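Local coordinates for protein HTH-type transcriptional regulator MmpR5 (Mycobacterium tuberculosis, PDB 4NB5) that controls its own expression and that of the MmpS2-MmpL2, MmpS4-MmpL4 and MmpS5-MmpL5 transport systems by binding directly to their promoters as a homodimer, at residues G25-R30 / R34-L39; T69-L74 / G78-L83; E106-M111 / N148-A153. All blocks are in the same frame, centred on the assembly; numbering follows the deposited sequence. Where two conformers were deposited one is given.

The three contacts follow one another along the chain and all border the pocket that holds the glycerol stearate 2JT. Contacts 1 and 2, with centres about 14 Å apart, share a core: Leu-39 and Ala-36 of contact 1 pack on Leu-74 and Asn-70 of contact 2, with Leu-39 CG 3.8 Å from Leu-74 CD1. Contact 3 lies in the long helices across the ligand, its nearest atoms about 10 Å from those of contact 1 and about 5 Å from those of contact 2. Tyr-26 and Arg-30 line the acyl chain beside the dimer interface, whereas Phe-79 of the winged-helix part and Glu-106 and Arg-107 of the dimerisation helices meet the glycerol end.

Contact 1 (G25-R30 / R34-L39); sequences GYFESR and RLAGRL. With 2JT (1,3-dihydroxypropan-2-yl octadecanoate), chain E.
Phe-27 and Gly-37 bring the ends of two consecutive helices within 5.1 Å, CA to CA, where helix 16-28 gives way, after a short connection, to helix 34-45. The Phe-27 ring lies flat on the second helix: Gly-37 CA sits over its face in a CH-pi contact, 3.5 Å from the Phe-27 ring centroid and 19° off the ring normal. Gly-37, having no side chain, lets the ring rest directly on the backbone. Alongside, Phe-27 CD2 touches Ala-36 CB at 3.7 Å, and Leu-74 of helix 64-77 also packs on Phe-27. At the outer rim Glu-28 and Arg-34 pair as a salt bridge whose modelled geometry is doubtful. On the other flank Tyr-26 O accepts from two donors, Ser-29 OG at 3.0 Å and Arg-30 NH1, with Tyr-26 O close to the plane of the Arg-30 guanidinium. This second bond helps hold the arginine against one face of the Tyr-26 ring, and Arg-30 NH2 forms a salt bridge to Glu-113 of the second subunit. Tyr-26 CE1 approaches C11 of 2JT at 4.0 Å, edge first. The junction of helices 16-28 and 34-45 thus backs one wall of the acyl pocket of this MarR-type regulator.

Contact 2 (T69-L74 / G78-L83); sequences TNARML and GFIERL. With 2JT (1,3-dihydroxypropan-2-yl octadecanoate), chain E.
Ile-80 reaches from the start of strand 80-83 to the face of helix 64-77 that carries Ala-71 and Leu-74. From a CB pointing at the helix, CG1 leaves between the backbone N and carbonyl carbon (chi1 77°) and meets Leu-74 CB at 3.8 Å; the other branch, CG2, only brushes that same CB. At the tip Ile-80 CD1 settles 3.7 Å from both Leu-74 CB and Ala-71 O, with Ala-71 CB farther off at 4.2 Å from the same methyl. Leu-43 and Leu-95 pack on Ile-80 as well. At the helix end Leu-74 O receives Phe-79 N at 3.0 Å, nearly in line with the carbonyl bond, and a weak bond from Gly-78 N. Gly-78, with its positive phi of 99°, closes this Schellman motif and turns the chain into the strand. The end of the Phe-79 ring meets the lipid: CZ lies 3.3 Å from C04 of 2JT, while Phe-79 CD2 touches Leu-74 CD2 at the looser distance of 4.3 Å. The chemistry is therefore divided: backbone bonds fix the turn, and aliphatic contacts join the strand to a helix of the probable DNA-binding motif, with Phe-79 linking this core to the bound lipid.

Contact 3 (E106-M111 / N148-A153); sequences ERIRAM and NVVSDA. With 2JT (1,3-dihydroxypropan-2-yl octadecanoate), chain E.
Ile-108 and Val-150 form the tight centre of this contact between two long helices of the dimerisation region. The short helical segments run nearly antiparallel, at 159° with their axes 9.9 Å apart, and Ile-108 and Ser-151 are the closest pair of CA atoms. Ile-108 points toward the partner helix. Its CG1, anti to the carbonyl carbon (chi1 -68°), lies 3.6 Å from Val-150 CG1, and the two side chains lie alongside each other, running in opposite senses. Farther along the same branch, Ile-108 CD1 comes down on the backbone of the second helix, 3.7 Å from Ser-151 CA, and is also near Ser-151 CB. Leu-154, one turn beyond Val-150, packs on Ile-108 too.

Packing is looser at Met-111, modelled in two positions, so that its approach to Val-150 CG2 is less certain; Leu-143 and Glu-147 of helix 134-159 also touch this methionine. Asn-148 and Asp-152 point away from the partner helix and are exposed. Across helix 99-124 from the aliphatic contact, the ligand takes over: Arg-107 CG lies 3.1 Å from C05 of 2JT, and Glu-106 CB lies 3.5 Å from O08 of 2JT. Glu-106 also forms a salt bridge with Arg-109 of the fourth subunit, while Val-149 and Ala-153 pack reciprocally on Ala-153 and Val-149 of the second subunit. The bound lipid is a feature of this structure; the long antiparallel helix pair at the dimer interface is characteristic of MarR-family regulators.

Contact 1 (G25-R30 / R34-L39)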
loop_
_atom_site.group_PDB
_atom_site.type_symbol
_atom_site.label_atom_id
_atom_site.label_comp_id
_atom_site.label_asym_id
_atom_site.label_seq_id
_atom_site.Cartn_x
_atom_site.Cartn_y
_atom_site.Cartn_z
ATOM N N GLY B 25 -12.470 8.557 -19.644
ATOM C CA GLY B 25 -13.865 8.796 -19.307
ATOM C C GLY B 25 -14.295 8.010 -18.081
ATOM O O GLY B 25 -15.076 8.494 -17.264
ATOM N N TYR B 26 -13.770 6.795 -17.947
ATOM C CA TYR B 26 -14.066 5.955 -16.782
ATOM C C TYR B 26 -13.619 6.640 -15.495
ATOM O O TYR B 26 -14.342 6.654 -14.491
ATOM C CB TYR B 26 -13.375 4.593 -16.925
ATOM C CG TYR B 26 -13.641 3.663 -15.766
ATOM C CD1 TYR B 26 -12.830 3.678 -14.642
ATOM C CD2 TYR B 26 -14.724 2.791 -15.783
ATOM C CE1 TYR B 26 -13.081 2.843 -13.572
ATOM C CE2 TYR B 26 -14.981 1.954 -14.723
ATOM C CZ TYR B 26 -14.161 1.983 -13.620
ATOM O OH TYR B 26 -14.415 1.150 -12.557
ATOM N N PHE B 27 -12.428 7.229 -15.524
ATOM C CA PHE B 27 -11.904 7.932 -14.362
ATOM C C PHE B 27 -12.706 9.202 -14.082
ATOM O O PHE B 27 -13.139 9.428 -12.957
ATOM C CB PHE B 27 -10.420 8.267 -14.539
ATOM C CG PHE B 27 -9.479 7.198 -14.014
ATOM C CD1 PHE B 27 -9.571 5.891 -14.456
ATOM C CD2 PHE B 27 -8.495 7.524 -13.098
ATOM C CE1 PHE B 27 -8.702 4.916 -13.982
ATOM C CE2 PHE B 27 -7.629 6.563 -12.616
ATOM C CZ PHE B 27 -7.734 5.258 -13.059
ATOM N N GLU B 28 -12.918 10.022 -15.107
ATOM C CA GLU B 28 -13.599 11.301 -14.907
ATOM C C GLU B 28 -15.033 11.116 -14.416
ATOM O O GLU B 28 -15.551 11.943 -13.667
ATOM C CB GLU B 28 -13.598 12.139 -16.183
ATOM C CG GLU B 28 -14.041 13.578 -15.923
ATOM C CD GLU B 28 -14.579 14.261 -17.155
ATOM O OE1 GLU B 28 -13.831 14.355 -18.149
ATOM O OE2 GLU B 28 -15.748 14.701 -17.133
ATOM N N SER B 29 -15.674 10.031 -14.829
ATOM C CA SER B 29 -17.069 9.800 -14.468
ATOM C C SER B 29 -17.185 9.479 -12.982
ATOM O O SER B 29 -18.278 9.519 -12.405
ATOM C CB SER B 29 -17.669 8.674 -15.315
ATOM O OG SER B 29 -17.176 7.402 -14.921
ATOM N N ARG B 30 -16.043 9.181 -12.369
ATOM C CA ARG B 30 -15.971 8.841 -10.953
ATOM C C ARG B 30 -15.196 9.869 -10.150
ATOM O O ARG B 30 -14.622 9.557 -9.102
ATOM C CB ARG B 30 -15.337 7.469 -10.813
ATOM C CG ARG B 30 -16.234 6.425 -11.381
ATOM C CD ARG B 30 -15.611 5.059 -11.457
ATOM N NE ARG B 30 -16.633 4.112 -11.868
ATOM C CZ ARG B 30 -17.112 4.007 -13.100
ATOM N NH1 ARG B 30 -16.644 4.777 -14.079
ATOM N NH2 ARG B 30 -18.060 3.121 -13.362
ATOM N N ARG B 34 -9.298 12.875 -15.694
ATOM C CA ARG B 34 -9.282 12.253 -17.006
ATOM C C ARG B 34 -7.862 11.808 -17.354
ATOM O O ARG B 34 -7.655 10.717 -17.885
ATOM C CB ARG B 34 -9.815 13.241 -18.055
ATOM C CG ARG B 34 -9.950 12.672 -19.450
ATOM C CD ARG B 34 -10.630 13.651 -20.407
ATOM N NE ARG B 34 -12.045 13.822 -20.075
ATOM C CZ ARG B 34 -13.006 12.960 -20.410
ATOM N NH1 ARG B 34 -12.720 11.855 -21.089
ATOM N NH2 ARG B 34 -14.261 13.199 -20.061
ATOM N N LEU B 35 -6.877 12.641 -17.036
ATOM C CA LEU B 35 -5.498 12.330 -17.405
ATOM C C LEU B 35 -4.982 11.080 -16.693
ATOM O O LEU B 35 -4.241 10.291 -17.282
ATOM C CB LEU B 35 -4.577 13.526 -17.159
ATOM C CG LEU B 35 -3.104 13.329 -17.527
ATOM C CD1 LEU B 35 -2.932 12.800 -18.947
ATOM C CD2 LEU B 35 -2.378 14.660 -17.363
ATOM N N ALA B 36 -5.377 10.879 -15.436
ATOM C CA ALA B 36 -4.997 9.665 -14.726
ATOM C C ALA B 36 -5.524 8.420 -15.441
ATOM O O ALA B 36 -4.807 7.434 -15.580
ATOM C CB ALA B 36 -5.506 9.706 -13.295
ATOM N N GLY B 37 -6.781 8.466 -15.873
ATOM C CA GLY B 37 -7.369 7.365 -16.613
ATOM C C GLY B 37 -6.658 7.101 -17.931
ATOM O O GLY B 37 -6.396 5.952 -18.287
ATOM N N ARG B 38 -6.366 8.172 -18.666
ATOM C CA ARG B 38 -5.669 8.045 -19.949
ATOM C C ARG B 38 -4.262 7.496 -19.757
ATOM O O ARG B 38 -3.808 6.649 -20.530
ATOM C CB ARG B 38 -5.631 9.395 -20.675
ATOM C CG ARG B 38 -7.000 9.887 -21.123
ATOM C CD ARG B 38 -6.927 11.305 -21.695
ATOM N NE ARG B 38 -6.159 11.337 -22.940
ATOM C CZ ARG B 38 -5.198 12.213 -23.232
ATOM N NH1 ARG B 38 -4.848 13.170 -22.378
ATOM N NH2 ARG B 38 -4.578 12.126 -24.403
ATOM N N LEU B 39 -3.579 7.971 -18.715
ATOM C CA LEU B 39 -2.246 7.478 -18.379
ATOM C C LEU B 39 -2.251 5.985 -18.038
ATOM O O LEU B 39 -1.398 5.230 -18.519
ATOM C CB LEU B 39 -1.635 8.298 -17.239
ATOM C CG LEU B 39 -0.267 7.814 -16.762
ATOM C CD1 LEU B 39 0.728 7.755 -17.908
ATOM C CD2 LEU B 39 0.259 8.712 -15.650
HETATM C C10 2JT E . -9.784 2.739 -10.000
HETATM C C13 2JT E . -13.082 4.630 -8.665
HETATM C C15 2JT E . -14.964 3.005 -8.517
HETATM C C17 2JT E . -17.306 3.472 -7.909
HETATM C C20 2JT E . -19.886 3.333 -10.752
HETATM C C21 2JT E . -20.890 2.271 -10.603
HETATM C C22 2JT E . -21.085 1.501 -11.920
HETATM C C24 2JT E . -21.435 1.746 -14.338
HETATM O O01 2JT E . -10.485 2.277 -6.986
HETATM C C02 2JT E . -9.835 1.561 -7.693
HETATM O O03 2JT E . -8.543 1.502 -7.296
HETATM C C04 2JT E . -7.834 0.510 -7.008
HETATM C C05 2JT E . -8.673 -0.638 -6.531
HETATM O O06 2JT E . -8.542 -1.712 -7.372
HETATM C C07 2JT E . -6.999 1.285 -5.904
HETATM O O08 2JT E . -6.210 0.537 -5.399
HETATM C C09 2JT E . -10.016 1.360 -9.238
HETATM C C11 2JT E . -11.095 3.526 -10.175
HETATM C C12 2JT E . -11.820 3.741 -8.771
HETATM C C14 2JT E . -14.122 4.020 -7.750
HETATM C C16 2JT E . -16.156 2.562 -7.811
HETATM C C18 2JT E . -17.794 3.633 -9.263
HETATM C C19 2JT E . -19.319 3.846 -9.401
HETATM C C23 2JT E . -21.764 2.223 -12.997
HETATM C C25 2JT E . -21.895 2.858 -15.280
#

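Contact 2 (T69-L74 / G78-L83)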
loop_
_atom_site.group_PDB
_atom_site.type_symbol
_atom_site.label_atom_id
_atom_site.label_comp_id
_atom_site.label_asym_id
_atom_site.label_seq_id
_atom_site.Cartn_x
_atom_site.Cartn_y
_atom_site.Cartn_z
ATOM N N THR B 69 1.896 14.576 -11.495
ATOM C CA THR B 69 0.900 14.493 -10.430
ATOM C C THR B 69 0.004 13.272 -10.620
ATOM O O THR B 69 -0.332 12.585 -9.654
ATOM C CB THR B 69 0.030 15.764 -10.329
ATOM O OG1 THR B 69 -0.792 15.894 -11.493
ATOM C CG2 THR B 69 0.901 16.999 -10.182
ATOM N N ASN B 70 -0.369 12.982 -11.861
ATOM C CA ASN B 70 -1.212 11.818 -12.109
ATOM C C ASN B 70 -0.469 10.490 -12.001
ATOM O O ASN B 70 -1.051 9.485 -11.589
ATOM C CB ASN B 70 -1.949 11.961 -13.433
ATOM C CG ASN B 70 -3.029 13.003 -13.358
ATOM O OD1 ASN B 70 -4.056 12.796 -12.712
ATOM N ND2 ASN B 70 -2.788 14.155 -13.971
ATOM N N ALA B 71 0.815 10.481 -12.339
ATOM C CA ALA B 71 1.623 9.288 -12.121
ATOM C C ALA B 71 1.701 8.980 -10.625
ATOM O O ALA B 71 1.600 7.827 -10.205
ATOM C CB ALA B 71 3.014 9.463 -12.710
ATOM N N ARG B 72 1.874 10.026 -9.824
ATOM C CA ARG B 72 1.941 9.874 -8.379
ATOM C C ARG B 72 0.664 9.227 -7.840
ATOM O O ARG B 72 0.722 8.366 -6.965
ATOM C CB ARG B 72 2.164 11.243 -7.729
ATOM C CG ARG B 72 2.372 11.196 -6.221
ATOM C CD ARG B 72 2.726 12.575 -5.674
ATOM N NE ARG B 72 3.729 13.238 -6.511
ATOM C CZ ARG B 72 3.581 14.431 -7.085
ATOM N NH1 ARG B 72 2.472 15.147 -6.919
ATOM N NH2 ARG B 72 4.562 14.924 -7.829
ATOM N N MET B 73 -0.479 9.636 -8.383
ATOM C CA MET B 73 -1.760 9.087 -7.970
ATOM C C MET B 73 -1.849 7.598 -8.304
ATOM O O MET B 73 -2.267 6.789 -7.479
ATOM C CB MET B 73 -2.877 9.859 -8.657
ATOM C CG MET B 73 -4.275 9.448 -8.250
ATOM S SD MET B 73 -5.534 10.567 -8.912
ATOM C CE MET B 73 -4.583 12.071 -9.180
ATOM N N LEU B 74 -1.458 7.239 -9.521
ATOM C CA LEU B 74 -1.532 5.844 -9.935
ATOM C C LEU B 74 -0.563 4.969 -9.151
ATOM O O LEU B 74 -0.816 3.780 -8.958
ATOM C CB LEU B 74 -1.264 5.710 -11.439
ATOM C CG LEU B 74 -2.331 6.312 -12.356
ATOM C CD1 LEU B 74 -1.920 6.171 -13.815
ATOM C CD2 LEU B 74 -3.699 5.680 -12.132
ATOM N N GLY B 78 -1.565 1.876 -6.575
ATOM C CA GLY B 78 -0.917 0.583 -6.639
ATOM C C GLY B 78 -0.770 0.030 -8.045
ATOM O O GLY B 78 -0.333 -1.106 -8.212
ATOM N N PHE B 79 -1.117 0.820 -9.059
ATOM C CA PHE B 79 -1.155 0.291 -10.423
ATOM C C PHE B 79 0.165 0.376 -11.176
ATOM O O PHE B 79 0.460 -0.496 -11.994
ATOM C CB PHE B 79 -2.220 1.001 -11.268
ATOM C CG PHE B 79 -3.630 0.779 -10.793
ATOM C CD1 PHE B 79 -4.181 -0.489 -10.787
ATOM C CD2 PHE B 79 -4.410 1.845 -10.377
ATOM C CE1 PHE B 79 -5.480 -0.697 -10.352
ATOM C CE2 PHE B 79 -5.711 1.643 -9.946
ATOM C CZ PHE B 79 -6.243 0.365 -9.936
ATOM N N ILE B 80 0.936 1.434 -10.938
ATOM C CA ILE B 80 2.171 1.639 -11.687
ATOM C C ILE B 80 3.364 1.851 -10.770
ATOM O O ILE B 80 3.213 2.043 -9.565
ATOM C CB ILE B 80 2.061 2.826 -12.678
ATOM C CG1 ILE B 80 2.168 4.172 -11.952
ATOM C CG2 ILE B 80 0.772 2.718 -13.483
ATOM C CD1 ILE B 80 2.174 5.385 -12.900
ATOM N N GLU B 81 4.554 1.790 -11.359
ATOM C CA GLU B 81 5.790 1.947 -10.608
ATOM C C GLU B 81 6.728 2.905 -11.314
ATOM O O GLU B 81 6.697 3.052 -12.540
ATOM C CB GLU B 81 6.483 0.602 -10.425
ATOM C CG GLU B 81 6.864 -0.076 -11.721
ATOM C CD GLU B 81 7.185 -1.547 -11.541
ATOM O OE1 GLU B 81 6.960 -2.074 -10.435
ATOM O OE2 GLU B 81 7.660 -2.175 -12.510
ATOM N N ARG B 82 7.552 3.559 -10.509
ATOM C CA ARG B 82 8.627 4.401 -10.987
ATOM C C ARG B 82 9.852 3.523 -11.195
ATOM O O ARG B 82 10.118 2.617 -10.401
ATOM C CB ARG B 82 8.911 5.472 -9.934
ATOM C CG ARG B 82 9.841 6.590 -10.370
ATOM C CD ARG B 82 10.039 7.589 -9.235
ATOM N NE ARG B 82 8.764 8.129 -8.759
ATOM C CZ ARG B 82 8.153 9.187 -9.282
ATOM N NH1 ARG B 82 8.692 9.838 -10.307
ATOM N NH2 ARG B 82 6.996 9.601 -8.782
ATOM N N LEU B 83 10.581 3.770 -12.276
ATOM C CA LEU B 83 11.843 3.095 -12.516
ATOM C C LEU B 83 12.906 4.129 -12.863
ATOM O O LEU B 83 12.597 5.228 -13.325
ATOM C CB LEU B 83 11.704 2.079 -13.646
ATOM C CG LEU B 83 10.885 0.826 -13.336
ATOM C CD1 LEU B 83 10.892 -0.108 -14.534
ATOM C CD2 LEU B 83 11.424 0.106 -12.110
HETATM C C10 2JT E . -9.784 2.739 -10.000
HETATM C C13 2JT E . -13.082 4.630 -8.665
HETATM C C15 2JT E . -14.964 3.005 -8.517
HETATM C C17 2JT E . -17.306 3.472 -7.909
HETATM C C20 2JT E . -19.886 3.333 -10.752
HETATM C C21 2JT E . -20.890 2.271 -10.603
HETATM C C22 2JT E . -21.085 1.501 -11.920
HETATM C C24 2JT E . -21.435 1.746 -14.338
HETATM O O01 2JT E . -10.485 2.277 -6.986
HETATM C C02 2JT E . -9.835 1.561 -7.693
HETATM O O03 2JT E . -8.543 1.502 -7.296
HETATM C C04 2JT E . -7.834 0.510 -7.008
HETATM C C05 2JT E . -8.673 -0.638 -6.531
HETATM O O06 2JT E . -8.542 -1.712 -7.372
HETATM C C07 2JT E . -6.999 1.285 -5.904
HETATM O O08 2JT E . -6.210 0.537 -5.399
HETATM C C09 2JT E . -10.016 1.360 -9.238
HETATM C C11 2JT E . -11.095 3.526 -10.175
HETATM C C12 2JT E . -11.820 3.741 -8.771
HETATM C C14 2JT E . -14.122 4.020 -7.750
HETATM C C16 2JT E . -16.156 2.562 -7.811
HETATM C C18 2JT E . -17.794 3.633 -9.263
HETATM C C19 2JT E . -19.319 3.846 -9.401
HETATM C C23 2JT E . -21.764 2.223 -12.997
HETATM C C25 2JT E . -21.895 2.858 -15.280
#

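Contact 3 (E106-M111 / N148-A153)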
loop_
_atom_site.group_PDB
_atom_site.type_symbol
_atom_site.label_atom_id
_atom_site.label_comp_id
_atom_site.label_asym_id
_atom_site.label_seq_id
_atom_site.Cartn_x
_atom_site.Cartn_y
_atom_site.Cartn_z
ATOM N N GLU B 106 -4.122 -2.584 -2.356
ATOM C CA GLU B 106 -4.200 -1.240 -1.813
ATOM C C GLU B 106 -5.611 -0.986 -1.276
ATOM O O GLU B 106 -5.784 -0.296 -0.271
ATOM C CB GLU B 106 -3.834 -0.200 -2.867
ATOM C CG GLU B 106 -4.152 1.234 -2.471
ATOM C CD GLU B 106 -3.338 1.708 -1.283
ATOM O OE1 GLU B 106 -3.576 2.839 -0.809
ATOM O OE2 GLU B 106 -2.458 0.950 -0.826
ATOM N N ARG B 107 -6.618 -1.557 -1.937
ATOM C CA ARG B 107 -7.993 -1.434 -1.452
ATOM C C ARG B 107 -8.185 -2.107 -0.096
ATOM O O ARG B 107 -8.943 -1.608 0.744
ATOM C CB ARG B 107 -8.992 -2.012 -2.451
ATOM C CG ARG B 107 -9.384 -1.031 -3.525
ATOM C CD ARG B 107 -10.888 -0.991 -3.741
ATOM N NE ARG B 107 -11.654 -0.937 -2.493
ATOM C CZ ARG B 107 -12.108 0.175 -1.918
ATOM N NH1 ARG B 107 -11.881 1.365 -2.457
ATOM N NH2 ARG B 107 -12.797 0.093 -0.790
ATOM N N ILE B 108 -7.512 -3.230 0.130
ATOM C CA ILE B 108 -7.550 -3.875 1.441
ATOM C C ILE B 108 -7.056 -2.901 2.503
ATOM O O ILE B 108 -7.671 -2.757 3.561
ATOM C CB ILE B 108 -6.668 -5.130 1.495
ATOM C CG1 ILE B 108 -7.245 -6.226 0.602
ATOM C CG2 ILE B 108 -6.543 -5.625 2.931
ATOM C CD1 ILE B 108 -6.380 -7.469 0.543
ATOM N N ARG B 109 -5.948 -2.226 2.215
ATOM C CA ARG B 109 -5.418 -1.231 3.138
ATOM C C ARG B 109 -6.424 -0.111 3.351
ATOM O O ARG B 109 -6.660 0.327 4.475
ATOM C CB ARG B 109 -4.113 -0.634 2.623
ATOM C CG ARG B 109 -3.724 0.592 3.418
ATOM C CD ARG B 109 -2.272 0.966 3.287
ATOM N NE ARG B 109 -1.948 2.027 4.237
ATOM C CZ ARG B 109 -0.718 2.453 4.505
ATOM N NH1 ARG B 109 0.333 1.910 3.897
ATOM N NH2 ARG B 109 -0.543 3.427 5.386
ATOM N N ALA B 110 -7.002 0.369 2.259
ATOM C CA ALA B 110 -7.987 1.438 2.331
ATOM C C ALA B 110 -9.167 1.047 3.225
ATOM O O ALA B 110 -9.668 1.860 4.015
ATOM C CB ALA B 110 -8.471 1.796 0.926
ATOM N N MET B 111 -9.623 -0.197 3.119
ATOM C CA MET B 111 -10.740 -0.632 3.933
ATOM C C MET B 111 -10.330 -0.713 5.406
ATOM O O MET B 111 -11.112 -0.362 6.280
ATOM C CB MET B 111 -11.297 -1.960 3.422
ATOM C CG MET B 111 -11.889 -1.842 2.025
ATOM S SD MET B 111 -12.745 -3.322 1.452
ATOM C CE MET B 111 -11.441 -4.536 1.626
ATOM N N ASN B 148 -11.229 -9.453 5.015
ATOM C CA ASN B 148 -10.848 -10.846 5.141
ATOM C C ASN B 148 -11.165 -11.614 3.863
ATOM O O ASN B 148 -10.353 -12.411 3.390
ATOM C CB ASN B 148 -11.547 -11.486 6.336
ATOM C CG ASN B 148 -11.250 -12.961 6.460
ATOM O OD1 ASN B 148 -10.126 -13.356 6.768
ATOM N ND2 ASN B 148 -12.257 -13.788 6.220
ATOM N N VAL B 149 -12.342 -11.356 3.305
ATOM C CA VAL B 149 -12.759 -12.002 2.069
ATOM C C VAL B 149 -11.757 -11.739 0.944
ATOM O O VAL B 149 -11.277 -12.677 0.296
ATOM C CB VAL B 149 -14.152 -11.519 1.628
ATOM C CG1 VAL B 149 -14.429 -11.929 0.188
ATOM C CG2 VAL B 149 -15.214 -12.089 2.542
ATOM N N VAL B 150 -11.439 -10.465 0.740
ATOM C CA VAL B 150 -10.568 -10.027 -0.348
ATOM C C VAL B 150 -9.140 -10.508 -0.119
ATOM O O VAL B 150 -8.470 -10.987 -1.038
ATOM C CB VAL B 150 -10.593 -8.488 -0.483
ATOM C CG1 VAL B 150 -9.603 -8.013 -1.533
ATOM C CG2 VAL B 150 -12.002 -8.015 -0.826
ATOM N N SER B 151 -8.677 -10.408 1.123
ATOM C CA SER B 151 -7.336 -10.887 1.449
ATOM C C SER B 151 -7.194 -12.365 1.090
ATOM O O SER B 151 -6.229 -12.757 0.428
ATOM C CB SER B 151 -7.036 -10.682 2.932
ATOM O OG SER B 151 -5.695 -11.040 3.221
ATOM N N ASP B 152 -8.160 -13.172 1.521
ATOM C CA ASP B 152 -8.148 -14.606 1.252
ATOM C C ASP B 152 -8.195 -14.862 -0.243
ATOM O O ASP B 152 -7.484 -15.723 -0.768
ATOM C CB ASP B 152 -9.345 -15.288 1.917
ATOM C CG ASP B 152 -9.549 -16.716 1.435
ATOM O OD1 ASP B 152 -8.870 -17.623 1.964
ATOM O OD2 ASP B 152 -10.386 -16.933 0.525
ATOM N N ALA B 153 -9.034 -14.095 -0.931
ATOM C CA ALA B 153 -9.231 -14.295 -2.360
ATOM C C ALA B 153 -7.968 -13.982 -3.159
ATOM O O ALA B 153 -7.645 -14.683 -4.117
ATOM C CB ALA B 153 -10.391 -13.451 -2.853
HETATM C C10 2JT E . -9.784 2.739 -10.000
HETATM C C13 2JT E . -13.082 4.630 -8.665
HETATM C C15 2JT E . -14.964 3.005 -8.517
HETATM C C17 2JT E . -17.306 3.472 -7.909
HETATM C C20 2JT E . -19.886 3.333 -10.752
HETATM C C21 2JT E . -20.890 2.271 -10.603
HETATM C C22 2JT E . -21.085 1.501 -11.920
HETATM C C24 2JT E . -21.435 1.746 -14.338
HETATM O O01 2JT E . -10.485 2.277 -6.986
HETATM C C02 2JT E . -9.835 1.561 -7.693
HETATM O O03 2JT E . -8.543 1.502 -7.296
HETATM C C04 2JT E . -7.834 0.510 -7.008
HETATM C C05 2JT E . -8.673 -0.638 -6.531
HETATM O O06 2JT E . -8.542 -1.712 -7.372
HETATM C C07 2JT E . -6.999 1.285 -5.904
HETATM O O08 2JT E . -6.210 0.537 -5.399
HETATM C C09 2JT E . -10.016 1.360 -9.238
HETATM C C11 2JT E . -11.095 3.526 -10.175
HETATM C C12 2JT E . -11.820 3.741 -8.771
HETATM C C14 2JT E . -14.122 4.020 -7.750
HETATM C C16 2JT E . -16.156 2.562 -7.811
HETATM C C18 2JT E . -17.794 3.633 -9.263
HETATM C C19 2JT E . -19.319 3.846 -9.401
HETATM C C23 2JT E . -21.764 2.223 -12.997
HETATM C C25 2JT E . -21.895 2.858 -15.280
#